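Local coordinates for telomerase reverse transcriptase (Candida tropicalis MYA-3404, PDB 6ZD1), which probably lengthens telomeres as a reverse transcriptase, copying a template within the telomerase RNA to add simple sequence repeats to chromosome ends, at residues G215-V220 and D454-K459; K251-S256 and Q267-D272; E342-L347 and V462-S467; E354-I359 and C473-S478. All blocks are in the same frame, centred on the assembly; numbering follows the deposited sequence.

Interaction 1: residues G215-V220 and D454-K459; sequences GNLVQV and DLFKRK
Antiparallel pairing of strand 217-220 with strand 454-458 forms one margin of a five-stranded mixed sheet, and Val218 opposite Lys457 is its regular centre. Val218 N donates to Lys457 O over 2.8 Å, and Lys457 N returns to Val218 O over 2.9 Å with the hydrogen almost exactly in line (179°). A third bond, Lys459 N to Asn216 O at 3.0 Å, carries the pairing past the strand back to the helix end. The segment axes make an angle of 135° rather than lying strictly antiparallel, and toward Val220 the bonding fades: Val220 N to Leu455 O is weak.

The Phe456 ring supplies the packing on the face it shares with Gln219. Gln219 CA lies over one ring face, while its CG, anti to the carbonyl carbon, comes within 3.5 Å of Phe456 CE2; the amide plane ends up 42° from the ring plane. Leu217 crosses Phe456 at about a right angle, with CB 3.8 Å from Phe456 CD2. On the other face, Val220 CG2 rests 3.8 Å from Lys457 CB. Leu217 CD2 also meets Arg458 CG at 3.8 Å, next to a guanidinium held by Asp345 in a salt bridge and by Tyr212 OH.

Strand 217-220 follows helix 198-216 directly and is an edge strand of the sheet, the other edge being 244-249. Strand 443-446 flanks strand 454-458 on its other side, and Phe463 packs against Leu217 and Arg458.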
loop_
_atom_site.group_PDB
_atom_site.type_symbol
_atom_site.label_atom_id
_atom_site.label_comp_id
_atom_site.label_asym_id
_atom_site.label_seq_id
_atom_site.Cartn_x
_atom_site.Cartn_y
_atom_site.Cartn_z
ATOM N N GLY A 215 -0.791 27.771 -0.862
ATOM C CA GLY A 215 0.065 27.797 0.307
ATOM C C GLY A 215 1.315 26.952 0.240
ATOM O O GLY A 215 2.180 27.081 1.114
ATOM N N ASN A 216 1.454 26.101 -0.776
ATOM C CA ASN A 216 2.589 25.189 -0.858
ATOM C C ASN A 216 3.297 25.168 -2.202
ATOM O O ASN A 216 4.461 24.750 -2.250
ATOM C CB ASN A 216 2.151 23.756 -0.523
ATOM C CG ASN A 216 1.541 23.645 0.855
ATOM O OD1 ASN A 216 2.242 23.417 1.842
ATOM N ND2 ASN A 216 0.225 23.810 0.933
ATOM N N LEU A 217 2.656 25.594 -3.285
ATOM C CA LEU A 217 3.219 25.446 -4.614
ATOM C C LEU A 217 3.422 26.810 -5.261
ATOM O O LEU A 217 2.971 27.842 -4.759
ATOM C CB LEU A 217 2.323 24.567 -5.495
ATOM C CG LEU A 217 1.979 23.189 -4.926
ATOM C CD1 LEU A 217 1.113 22.410 -5.901
ATOM C CD2 LEU A 217 3.241 22.414 -4.589
ATOM N N VAL A 218 4.114 26.793 -6.396
ATOM C CA VAL A 218 4.370 27.988 -7.195
ATOM C C VAL A 218 4.443 27.563 -8.657
ATOM O O VAL A 218 4.986 26.503 -8.981
ATOM C CB VAL A 218 5.657 28.712 -6.739
ATOM C CG1 VAL A 218 6.865 27.784 -6.829
ATOM C CG2 VAL A 218 5.880 29.970 -7.556
ATOM N N GLN A 219 3.883 28.394 -9.537
ATOM C CA GLN A 219 3.723 28.022 -10.935
ATOM C C GLN A 219 5.074 27.905 -11.638
ATOM O O GLN A 219 6.105 28.398 -11.174
ATOM C CB GLN A 219 2.855 29.043 -11.669
ATOM C CG GLN A 219 1.351 28.815 -11.559
ATOM C CD GLN A 219 0.676 28.711 -12.914
ATOM O OE1 GLN A 219 1.303 28.328 -13.904
ATOM N NE2 GLN A 219 -0.605 29.059 -12.968
ATOM N N VAL A 220 5.041 27.250 -12.795
ATOM C CA VAL A 220 6.198 27.072 -13.665
ATOM C C VAL A 220 5.702 27.168 -15.100
ATOM O O VAL A 220 4.666 26.594 -15.447
ATOM C CB VAL A 220 6.906 25.718 -13.429
ATOM C CG1 VAL A 220 8.088 25.569 -14.368
ATOM C CG2 VAL A 220 7.367 25.572 -11.983
ATOM N N ASP A 454 -1.785 22.860 -15.964
ATOM C CA ASP A 454 -0.593 23.620 -15.597
ATOM C C ASP A 454 0.364 22.786 -14.742
ATOM O O ASP A 454 -0.009 21.769 -14.148
ATOM C CB ASP A 454 -0.971 24.882 -14.822
ATOM C CG ASP A 454 -1.721 25.886 -15.664
ATOM O OD1 ASP A 454 -1.349 26.083 -16.842
ATOM O OD2 ASP A 454 -2.690 26.478 -15.145
ATOM N N LEU A 455 1.612 23.251 -14.670
ATOM C CA LEU A 455 2.665 22.622 -13.878
ATOM C C LEU A 455 3.023 23.481 -12.670
ATOM O O LEU A 455 3.154 24.704 -12.783
ATOM C CB LEU A 455 3.926 22.393 -14.712
ATOM C CG LEU A 455 4.078 21.023 -15.364
ATOM C CD1 LEU A 455 2.990 20.805 -16.402
ATOM C CD2 LEU A 455 5.458 20.890 -15.981
ATOM N N PHE A 456 3.216 22.828 -11.525
ATOM C CA PHE A 456 3.550 23.502 -10.278
ATOM C C PHE A 456 4.760 22.846 -9.624
ATOM O O PHE A 456 4.971 21.637 -9.738
ATOM C CB PHE A 456 2.372 23.485 -9.299
ATOM C CG PHE A 456 1.282 24.459 -9.643
ATOM C CD1 PHE A 456 0.424 24.219 -10.705
ATOM C CD2 PHE A 456 1.106 25.609 -8.894
ATOM C CE1 PHE A 456 -0.581 25.117 -11.020
ATOM C CE2 PHE A 456 0.103 26.507 -9.200
ATOM C CZ PHE A 456 -0.743 26.260 -10.265
ATOM N N LYS A 457 5.557 23.664 -8.942
ATOM C CA LYS A 457 6.700 23.214 -8.164
ATOM C C LYS A 457 6.475 23.561 -6.695
ATOM O O LYS A 457 5.679 24.442 -6.361
ATOM C CB LYS A 457 8.001 23.854 -8.677
ATOM C CG LYS A 457 9.283 23.208 -8.167
ATOM C CD LYS A 457 10.513 23.974 -8.640
ATOM C CE LYS A 457 10.681 23.883 -10.150
ATOM N NZ LYS A 457 10.986 22.493 -10.596
ATOM N N ARG A 458 7.184 22.862 -5.815
ATOM C CA ARG A 458 7.045 23.091 -4.382
ATOM C C ARG A 458 7.894 24.274 -3.940
ATOM O O ARG A 458 9.058 24.398 -4.334
ATOM C CB ARG A 458 7.446 21.843 -3.601
ATOM C CG ARG A 458 6.537 20.660 -3.822
ATOM C CD ARG A 458 6.684 19.661 -2.695
ATOM N NE ARG A 458 6.354 20.266 -1.408
ATOM C CZ ARG A 458 5.122 20.332 -0.910
ATOM N NH1 ARG A 458 4.103 19.827 -1.591
ATOM N NH2 ARG A 458 4.906 20.902 0.267
ATOM N N LYS A 459 7.300 25.163 -3.140
ATOM C CA LYS A 459 8.085 26.204 -2.483
ATOM C C LYS A 459 9.058 25.601 -1.477
ATOM O O LYS A 459 10.211 26.041 -1.372
ATOM C CB LYS A 459 7.162 27.208 -1.790
ATOM C CG LYS A 459 6.210 27.942 -2.723
ATOM C CD LYS A 459 5.172 28.740 -1.944
ATOM C CE LYS A 459 5.821 29.728 -0.985
ATOM N NZ LYS A 459 4.805 30.495 -0.205
#

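Interaction 2: residues K251-S256 and Q267-D272; sequences KQSLYS and QKEKWD
Glu269 reaches from helix 263-298 to the start of helix 254-258, and its carboxylate grips Ser253. At the root of the side chain, CB lies 4.1 Å from Lys251 O. From there the chain runs extended, with CD anti to CA (chi2 -171°), which carries the carboxylate across to the other segment. At the tip, OE2 accepts from Ser253 N over 2.7 Å; the N-H is nearly straight (169°) and meets the oxygen on its syn side, 29° out of the carboxylate plane. The hydroxyl OG of Ser253 stands 2.9 Å from both OE1 and OE2, with one proton for the two oxygens. OE2 further touches Ser256 CB at 3.2 Å, a close apolar neighbour on the first turn.

Ser253 has a second task. It occupies the N-cap of helix 254-258, and its OG accepts a weak bond from Ser256 N. One serine thus holds the carboxylate firmly through its backbone N-H, keeps its hydroxyl within bonding distance of both oxygens, and also caps the helix.

Beside this polar centre, Lys251 and Lys270 lie side by side and point the same way, with Lys251 CB 3.6 Å from Lys270 CD. Their NZ atoms are 4.8 Å apart. The salt bridge of Lys270 with Asp378 would be expected to offset part of this like charge.

The contact therefore amounts to a carboxylate-to-serine clasp between two helices joined by a short linker. A carboxylate fixed at the N-terminal end of helix 254-258, where backbone N-H groups point outward, would be expected to favour its ionised form.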
loop_
_atom_site.group_PDB
_atom_site.type_symbol
_atom_site.label_atom_id
_atom_site.label_comp_id
_atom_site.label_asym_id
_atom_site.label_seq_id
_atom_site.Cartn_x
_atom_site.Cartn_y
_atom_site.Cartn_z
ATOM N N LYS A 251 5.099 8.615 -16.287
ATOM C CA LYS A 251 6.056 7.892 -17.108
ATOM C C LYS A 251 6.279 8.557 -18.458
ATOM O O LYS A 251 6.872 7.941 -19.349
ATOM C CB LYS A 251 5.588 6.450 -17.303
ATOM C CG LYS A 251 4.973 5.817 -16.059
ATOM C CD LYS A 251 5.944 5.800 -14.893
ATOM C CE LYS A 251 5.351 5.091 -13.685
ATOM N NZ LYS A 251 5.053 3.658 -13.969
ATOM N N GLN A 252 5.812 9.792 -18.629
ATOM C CA GLN A 252 5.952 10.530 -19.875
ATOM C C GLN A 252 6.560 11.898 -19.607
ATOM O O GLN A 252 6.640 12.363 -18.467
ATOM C CB GLN A 252 4.605 10.724 -20.580
ATOM C CG GLN A 252 3.709 9.518 -20.593
ATOM C CD GLN A 252 2.324 9.866 -21.080
ATOM O OE1 GLN A 252 2.110 10.088 -22.270
ATOM N NE2 GLN A 252 1.374 9.933 -20.157
ATOM N N SER A 253 6.974 12.548 -20.689
ATOM C CA SER A 253 7.250 13.971 -20.643
ATOM C C SER A 253 5.944 14.747 -20.797
ATOM O O SER A 253 4.886 14.186 -21.095
ATOM C CB SER A 253 8.243 14.361 -21.737
ATOM O OG SER A 253 7.708 14.112 -23.025
ATOM N N LEU A 254 6.019 16.061 -20.585
ATOM C CA LEU A 254 4.824 16.881 -20.737
ATOM C C LEU A 254 4.359 16.903 -22.189
ATOM O O LEU A 254 3.154 16.848 -22.461
ATOM C CB LEU A 254 5.084 18.299 -20.225
ATOM C CG LEU A 254 3.882 19.249 -20.262
ATOM C CD1 LEU A 254 2.731 18.707 -19.425
ATOM C CD2 LEU A 254 4.274 20.646 -19.803
ATOM N N TYR A 255 5.303 16.963 -23.135
ATOM C CA TYR A 255 4.948 16.940 -24.551
ATOM C C TYR A 255 4.185 15.670 -24.906
ATOM O O TYR A 255 3.153 15.718 -25.584
ATOM C CB TYR A 255 6.212 17.061 -25.407
ATOM C CG TYR A 255 5.949 17.130 -26.897
ATOM C CD1 TYR A 255 6.885 16.652 -27.806
ATOM C CD2 TYR A 255 4.776 17.688 -27.395
ATOM C CE1 TYR A 255 6.654 16.716 -29.169
ATOM C CE2 TYR A 255 4.538 17.756 -28.753
ATOM C CZ TYR A 255 5.479 17.270 -29.636
ATOM O OH TYR A 255 5.248 17.335 -30.992
ATOM N N SER A 256 4.686 14.517 -24.452
ATOM C CA SER A 256 4.007 13.254 -24.716
ATOM C C SER A 256 2.670 13.175 -23.995
ATOM O O SER A 256 1.729 12.551 -24.501
ATOM C CB SER A 256 4.902 12.086 -24.304
ATOM O OG SER A 256 4.248 10.845 -24.499
ATOM N N GLN A 267 5.040 5.059 -25.676
ATOM C CA GLN A 267 5.687 3.775 -25.441
ATOM C C GLN A 267 7.199 3.935 -25.335
ATOM O O GLN A 267 7.838 3.290 -24.495
ATOM C CB GLN A 267 5.323 2.803 -26.560
ATOM C CG GLN A 267 5.939 1.433 -26.418
ATOM C CD GLN A 267 5.924 0.667 -27.720
ATOM O OE1 GLN A 267 5.865 1.256 -28.802
ATOM N NE2 GLN A 267 5.974 -0.657 -27.628
ATOM N N LYS A 268 7.783 4.801 -26.169
ATOM C CA LYS A 268 9.224 5.037 -26.119
ATOM C C LYS A 268 9.632 5.630 -24.778
ATOM O O LYS A 268 10.586 5.165 -24.144
ATOM C CB LYS A 268 9.644 5.959 -27.268
ATOM C CG LYS A 268 11.146 5.961 -27.585
ATOM C CD LYS A 268 11.946 6.907 -26.694
ATOM C CE LYS A 268 13.440 6.786 -26.960
ATOM N NZ LYS A 268 14.249 7.591 -26.001
ATOM N N GLU A 269 8.921 6.665 -24.330
ATOM C CA GLU A 269 9.271 7.290 -23.062
ATOM C C GLU A 269 8.902 6.417 -21.873
ATOM O O GLU A 269 9.515 6.554 -20.809
ATOM C CB GLU A 269 8.595 8.656 -22.948
ATOM C CG GLU A 269 9.044 9.636 -24.017
ATOM C CD GLU A 269 8.533 11.040 -23.775
ATOM O OE1 GLU A 269 9.042 11.976 -24.427
ATOM O OE2 GLU A 269 7.627 11.205 -22.930
ATOM N N LYS A 270 7.937 5.511 -22.036
ATOM C CA LYS A 270 7.626 4.575 -20.962
ATOM C C LYS A 270 8.831 3.703 -20.639
ATOM O O LYS A 270 9.121 3.440 -19.466
ATOM C CB LYS A 270 6.419 3.717 -21.347
ATOM C CG LYS A 270 6.042 2.663 -20.317
ATOM C CD LYS A 270 5.771 3.285 -18.957
ATOM C CE LYS A 270 5.546 2.224 -17.890
ATOM N NZ LYS A 270 4.342 1.394 -18.167
ATOM N N TRP A 271 9.567 3.270 -21.668
ATOM C CA TRP A 271 10.772 2.477 -21.454
ATOM C C TRP A 271 11.963 3.322 -21.031
ATOM O O TRP A 271 12.893 2.788 -20.413
ATOM C CB TRP A 271 11.118 1.687 -22.719
ATOM C CG TRP A 271 10.259 0.487 -22.889
ATOM C CD1 TRP A 271 9.107 0.397 -23.615
ATOM C CD2 TRP A 271 10.461 -0.799 -22.295
ATOM N NE1 TRP A 271 8.586 -0.872 -23.519
ATOM C CE2 TRP A 271 9.398 -1.625 -22.713
ATOM C CE3 TRP A 271 11.443 -1.336 -21.454
ATOM C CZ2 TRP A 271 9.291 -2.958 -22.323
ATOM C CZ3 TRP A 271 11.335 -2.659 -21.066
ATOM C CH2 TRP A 271 10.266 -3.455 -21.500
ATOM N N ASP A 272 11.960 4.619 -21.346
ATOM C CA ASP A 272 12.957 5.508 -20.763
ATOM C C ASP A 272 12.835 5.534 -19.245
ATOM O O ASP A 272 13.840 5.420 -18.534
ATOM C CB ASP A 272 12.807 6.918 -21.336
ATOM C CG ASP A 272 13.389 7.047 -22.727
ATOM O OD1 ASP A 272 14.383 6.352 -23.022
ATOM O OD2 ASP A 272 12.857 7.851 -23.522
#

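Interaction 3: residues E342-L347 and V462-S467; sequences ECYDRL and VFQGFS
Tyr344 O accepts from Val462 N over 3.0 Å, a nearly straight bond (171° at the hydrogen) and the sole hydrogen bond between 342-347 and 462-467. Val462 O, only 3.3 Å from Tyr344 O, is a second acceptor and adds no bond.

Side chains add to this bond. Gln464 crosses the Tyr344 side chain at about a right angle: its CG sits 4.2 Å above the ring plane, shifted toward the rim, and OE1 comes within 3.5 Å of Tyr344 CD1. Amide and ring planes are 36° apart, so this is not a parallel stack. CG of Gln464 is anti to the backbone N (chi1 -167°) and the chain continues extended, which brings OE1 and CD close to CD1 and CE1 of the ring. Leu347 and Val462 lie side by side, Leu347 CD2 and Val462 CG2 being 4.1 Å apart.

Beyond Val462 the chain makes a type II turn from Phe463 to Phe466. Gly465 takes its third position with positive phi, where a CB would press against Gln464 O. The sequence Gln-Gly-Phe-Ser in this loop is consistent with motif B' of telomerase reverse transcriptases, and 342-347 comes just after the strand that probably carries motif A, so parts of two polymerase motifs probably meet here.

Helix 469-484 leaves from this loop and packs on Cys343, Tyr344 and Leu347, while Leu352 of helix 349-359 touches Leu347 and Val462. Strand 244-249 also receives Phe463, Gln464 and Phe466, with Gln464 backbone-bonded to Cys247.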
loop_
_atom_site.group_PDB
_atom_site.type_symbol
_atom_site.label_atom_id
_atom_site.label_comp_id
_atom_site.label_asym_id
_atom_site.label_seq_id
_atom_site.Cartn_x
_atom_site.Cartn_y
_atom_site.Cartn_z
ATOM N N GLU A 342 3.033 17.634 9.307
ATOM C CA GLU A 342 3.256 17.654 7.858
ATOM C C GLU A 342 4.743 17.555 7.514
ATOM O O GLU A 342 5.315 18.418 6.843
ATOM C CB GLU A 342 2.633 18.908 7.233
ATOM C CG GLU A 342 1.169 19.142 7.586
ATOM C CD GLU A 342 0.281 17.959 7.243
ATOM O OE1 GLU A 342 -0.068 17.190 8.164
ATOM O OE2 GLU A 342 -0.063 17.792 6.052
ATOM N N CYS A 343 5.368 16.474 7.994
ATOM C CA CYS A 343 6.819 16.332 7.878
ATOM C C CYS A 343 7.289 16.384 6.427
ATOM O O CYS A 343 8.381 16.892 6.146
ATOM C CB CYS A 343 7.275 15.034 8.542
ATOM S SG CYS A 343 6.774 13.546 7.684
ATOM N N TYR A 344 6.497 15.849 5.491
ATOM C CA TYR A 344 6.896 15.892 4.084
ATOM C C TYR A 344 6.723 17.286 3.489
ATOM O O TYR A 344 7.592 17.760 2.745
ATOM C CB TYR A 344 6.100 14.875 3.266
ATOM C CG TYR A 344 6.526 13.446 3.478
ATOM C CD1 TYR A 344 5.699 12.545 4.137
ATOM C CD2 TYR A 344 7.759 12.996 3.024
ATOM C CE1 TYR A 344 6.088 11.236 4.336
ATOM C CE2 TYR A 344 8.156 11.689 3.218
ATOM C CZ TYR A 344 7.317 10.813 3.874
ATOM O OH TYR A 344 7.711 9.507 4.070
ATOM N N ASP A 345 5.602 17.951 3.783
ATOM C CA ASP A 345 5.386 19.291 3.243
ATOM C C ASP A 345 6.368 20.292 3.837
ATOM O O ASP A 345 6.846 21.191 3.133
ATOM C CB ASP A 345 3.948 19.755 3.498
ATOM C CG ASP A 345 2.915 18.915 2.765
ATOM O OD1 ASP A 345 2.113 18.238 3.442
ATOM O OD2 ASP A 345 2.909 18.927 1.516
ATOM N N ARG A 346 6.681 20.155 5.125
ATOM C CA ARG A 346 7.516 21.111 5.841
ATOM C C ARG A 346 8.996 20.757 5.803
ATOM O O ARG A 346 9.808 21.525 6.329
ATOM C CB ARG A 346 7.065 21.233 7.305
ATOM C CG ARG A 346 5.567 21.462 7.527
ATOM C CD ARG A 346 5.003 22.552 6.637
ATOM N NE ARG A 346 5.575 23.865 6.919
ATOM C CZ ARG A 346 5.386 24.936 6.153
ATOM N NH1 ARG A 346 4.645 24.849 5.056
ATOM N NH2 ARG A 346 5.942 26.094 6.479
ATOM N N LEU A 347 9.363 19.628 5.197
ATOM C CA LEU A 347 10.755 19.191 5.172
ATOM C C LEU A 347 11.643 20.265 4.557
ATOM O O LEU A 347 11.289 20.885 3.551
ATOM C CB LEU A 347 10.881 17.890 4.378
ATOM C CG LEU A 347 12.008 16.924 4.742
ATOM C CD1 LEU A 347 11.709 16.242 6.070
ATOM C CD2 LEU A 347 12.213 15.893 3.644
ATOM N N VAL A 462 9.025 18.126 0.192
ATOM C CA VAL A 462 9.207 17.061 -0.783
ATOM C C VAL A 462 7.854 16.416 -1.032
ATOM O O VAL A 462 7.051 16.255 -0.106
ATOM C CB VAL A 462 10.246 16.023 -0.302
ATOM C CG1 VAL A 462 10.199 14.765 -1.150
ATOM C CG2 VAL A 462 11.641 16.625 -0.338
ATOM N N PHE A 463 7.591 16.075 -2.290
ATOM C CA PHE A 463 6.330 15.440 -2.634
ATOM C C PHE A 463 6.316 14.007 -2.136
ATOM O O PHE A 463 7.232 13.230 -2.419
ATOM C CB PHE A 463 6.120 15.463 -4.145
ATOM C CG PHE A 463 5.427 16.689 -4.639
ATOM C CD1 PHE A 463 4.323 17.188 -3.972
ATOM C CD2 PHE A 463 5.879 17.344 -5.771
ATOM C CE1 PHE A 463 3.677 18.318 -4.430
ATOM C CE2 PHE A 463 5.239 18.473 -6.233
ATOM C CZ PHE A 463 4.135 18.961 -5.562
ATOM N N GLN A 464 5.270 13.651 -1.401
ATOM C CA GLN A 464 5.052 12.258 -1.055
ATOM C C GLN A 464 4.580 11.509 -2.293
ATOM O O GLN A 464 3.694 11.979 -3.014
ATOM C CB GLN A 464 4.029 12.150 0.071
ATOM C CG GLN A 464 3.963 10.786 0.717
ATOM C CD GLN A 464 2.982 10.749 1.866
ATOM O OE1 GLN A 464 2.716 11.772 2.501
ATOM N NE2 GLN A 464 2.426 9.573 2.136
ATOM N N GLY A 465 5.176 10.351 -2.548
ATOM C CA GLY A 465 4.865 9.565 -3.730
ATOM C C GLY A 465 6.006 9.404 -4.713
ATOM O O GLY A 465 5.887 8.591 -5.642
ATOM N N PHE A 466 7.094 10.158 -4.579
ATOM C CA PHE A 466 8.267 9.940 -5.410
ATOM C C PHE A 466 9.159 8.857 -4.811
ATOM O O PHE A 466 9.038 8.483 -3.639
ATOM C CB PHE A 466 9.055 11.236 -5.586
ATOM C CG PHE A 466 8.493 12.144 -6.637
ATOM C CD1 PHE A 466 8.890 12.021 -7.957
ATOM C CD2 PHE A 466 7.560 13.109 -6.310
ATOM C CE1 PHE A 466 8.369 12.850 -8.931
ATOM C CE2 PHE A 466 7.037 13.944 -7.279
ATOM C CZ PHE A 466 7.442 13.813 -8.591
ATOM N N SER A 467 10.096 8.381 -5.633
ATOM C CA SER A 467 10.868 7.190 -5.291
ATOM C C SER A 467 11.647 7.369 -3.993
ATOM O O SER A 467 11.708 6.453 -3.164
ATOM C CB SER A 467 11.819 6.847 -6.439
ATOM O OG SER A 467 11.126 6.793 -7.674
#

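Interaction 4: residues E354-I359 and C473-S478; sequences ESIAGI and CDILYS
Ser355 sits between Ile475 and Leu476 where helix 349-359 crosses helix 469-484; the short axes pass 9.1 Å apart at 81°, close to perpendicular. Ser355 faces the other helix where the backbones are close, its CA 5.7 Å from Leu476 CA, consistent with its small size. Its OG is anti to the carbonyl carbon (chi1 -67°), a position from which it bonds to Ala351 O one turn earlier. The hydroxyl is thereby satisfied within its own helix, and OG also lies 3.2 Å from the methyl Leu476 CD1, which is tight.

Ile475 presents two branches to different partners. CG2, anti to the backbone N, touches Ser355 CB at 3.9 Å and Ile356 CG1 at 4.3 Å. The other branch, extended through chi2, ends in CD1, 3.9 Å from Ile359 CD1. Ile359 holds CG1 between the backbone N and the carbonyl carbon (chi1 68°), and the two isoleucines cross at about a right angle, meeting methyl to methyl. No hydrogen bond links the segments: the interface is apolar apart from the serine hydroxyl.

Within helix 469-484, Ser478 OG donates to Asp474 O over 2.7 Å, on the opposite face of that carbonyl from the backbone donor Ser478 N. The oxygen thus has two donors.

Helix 263-298 also packs here, with Leu288 against Ile475 and with Lys291 and Leu295 against Ile359. Phe472 and Thr479 of helix 469-484 extend the packing to Ile356 and Ser355, and Asp474 forms salt bridges with Arg296 and Arg499.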
loop_
_atom_site.group_PDB
_atom_site.type_symbol
_atom_site.label_atom_id
_atom_site.label_comp_id
_atom_site.label_asym_id
_atom_site.label_seq_id
_atom_site.Cartn_x
_atom_site.Cartn_y
_atom_site.Cartn_z
ATOM N N GLU A 354 22.114 18.847 2.946
ATOM C CA GLU A 354 23.273 18.740 3.829
ATOM C C GLU A 354 23.349 17.361 4.483
ATOM O O GLU A 354 24.435 16.782 4.595
ATOM C CB GLU A 354 23.219 19.837 4.896
ATOM C CG GLU A 354 23.156 21.257 4.330
ATOM C CD GLU A 354 22.844 22.309 5.387
ATOM O OE1 GLU A 354 22.786 21.961 6.589
ATOM O OE2 GLU A 354 22.656 23.489 5.012
ATOM N N SER A 355 22.204 16.808 4.898
ATOM C CA SER A 355 22.200 15.476 5.496
ATOM C C SER A 355 22.716 14.433 4.518
ATOM O O SER A 355 23.487 13.541 4.895
ATOM C CB SER A 355 20.793 15.102 5.957
ATOM O OG SER A 355 20.368 15.919 7.031
ATOM N N ILE A 356 22.288 14.523 3.256
ATOM C CA ILE A 356 22.738 13.570 2.245
ATOM C C ILE A 356 24.244 13.677 2.043
ATOM O O ILE A 356 24.951 12.663 1.986
ATOM C CB ILE A 356 21.965 13.790 0.933
ATOM C CG1 ILE A 356 20.487 13.445 1.136
ATOM C CG2 ILE A 356 22.577 12.974 -0.190
ATOM C CD1 ILE A 356 19.643 13.618 -0.109
ATOM N N ALA A 357 24.767 14.903 1.964
ATOM C CA ALA A 357 26.214 15.069 1.898
ATOM C C ALA A 357 26.885 14.548 3.161
ATOM O O ALA A 357 28.054 14.147 3.126
ATOM C CB ALA A 357 26.570 16.539 1.675
ATOM N N GLY A 358 26.153 14.523 4.276
ATOM C CA GLY A 358 26.747 14.079 5.526
ATOM C C GLY A 358 27.083 12.601 5.521
ATOM O O GLY A 358 28.180 12.201 5.917
ATOM N N ILE A 359 26.146 11.766 5.062
ATOM C CA ILE A 359 26.374 10.327 5.072
ATOM C C ILE A 359 27.367 9.889 4.008
ATOM O O ILE A 359 27.783 8.722 4.003
ATOM C CB ILE A 359 25.035 9.578 4.913
ATOM C CG1 ILE A 359 24.453 9.786 3.520
ATOM C CG2 ILE A 359 24.034 10.067 5.942
ATOM C CD1 ILE A 359 23.112 9.131 3.340
ATOM N N CYS A 473 13.154 11.586 3.997
ATOM C CA CYS A 473 12.700 11.932 5.339
ATOM C C CYS A 473 13.405 11.089 6.393
ATOM O O CYS A 473 13.668 11.572 7.500
ATOM C CB CYS A 473 11.182 11.755 5.423
ATOM S SG CYS A 473 10.411 12.325 6.948
ATOM N N ASP A 474 13.759 9.848 6.054
ATOM C CA ASP A 474 14.475 8.991 6.993
ATOM C C ASP A 474 15.905 9.477 7.203
ATOM O O ASP A 474 16.395 9.510 8.338
ATOM C CB ASP A 474 14.464 7.549 6.484
ATOM C CG ASP A 474 14.805 6.539 7.564
ATOM O OD1 ASP A 474 14.998 6.942 8.732
ATOM O OD2 ASP A 474 14.875 5.335 7.240
ATOM N N ILE A 475 16.583 9.863 6.121
ATOM C CA ILE A 475 17.944 10.385 6.232
ATOM C C ILE A 475 17.962 11.644 7.092
ATOM O O ILE A 475 18.793 11.789 7.996
ATOM C CB ILE A 475 18.534 10.655 4.836
ATOM C CG1 ILE A 475 18.808 9.347 4.095
ATOM C CG2 ILE A 475 19.809 11.479 4.938
ATOM C CD1 ILE A 475 19.292 9.563 2.676
ATOM N N LEU A 476 17.048 12.578 6.815
ATOM C CA LEU A 476 17.072 13.862 7.509
ATOM C C LEU A 476 16.749 13.700 8.991
ATOM O O LEU A 476 17.457 14.238 9.853
ATOM C CB LEU A 476 16.095 14.837 6.843
ATOM C CG LEU A 476 16.019 16.240 7.457
ATOM C CD1 LEU A 476 17.401 16.857 7.581
ATOM C CD2 LEU A 476 15.113 17.156 6.654
ATOM N N TYR A 477 15.688 12.953 9.313
ATOM C CA TYR A 477 15.299 12.813 10.714
ATOM C C TYR A 477 16.286 11.950 11.497
ATOM O O TYR A 477 16.488 12.179 12.695
ATOM C CB TYR A 477 13.879 12.250 10.824
ATOM C CG TYR A 477 12.777 13.285 10.662
ATOM C CD1 TYR A 477 13.058 14.583 10.248
ATOM C CD2 TYR A 477 11.454 12.963 10.941
ATOM C CE1 TYR A 477 12.047 15.526 10.105
ATOM C CE2 TYR A 477 10.440 13.898 10.801
ATOM C CZ TYR A 477 10.740 15.176 10.383
ATOM O OH TYR A 477 9.731 16.102 10.247
ATOM N N SER A 478 16.918 10.965 10.852
ATOM C CA SER A 478 17.990 10.237 11.527
ATOM C C SER A 478 19.160 11.162 11.833
ATOM O O SER A 478 19.717 11.128 12.937
ATOM C CB SER A 478 18.457 9.055 10.677
ATOM O OG SER A 478 17.410 8.119 10.474
#

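All four contacts belong to the reverse transcriptase part of the chain. Interactions 1, 3 and 4 alternate along the chain, each pairing an earlier segment with one 114 to 234 residues later, so they cross. Interaction 2 joins segments whose nearest ends are 11 residues apart and is nested inside the loop closed by interaction 1. Interaction 3 is the hub: its centre lies 14 Å from those of interactions 1 and 4, and it touches both, through the Arg458-Asp345 salt bridge and through Cys343 and Leu347 against helix 469-484. Interaction 2 meets interaction 1 through Leu254 and Leu455 and stays about 20 Å from interaction 4 (nearest atoms). Sheet, motif loop and helices thus form one connected polymerase core.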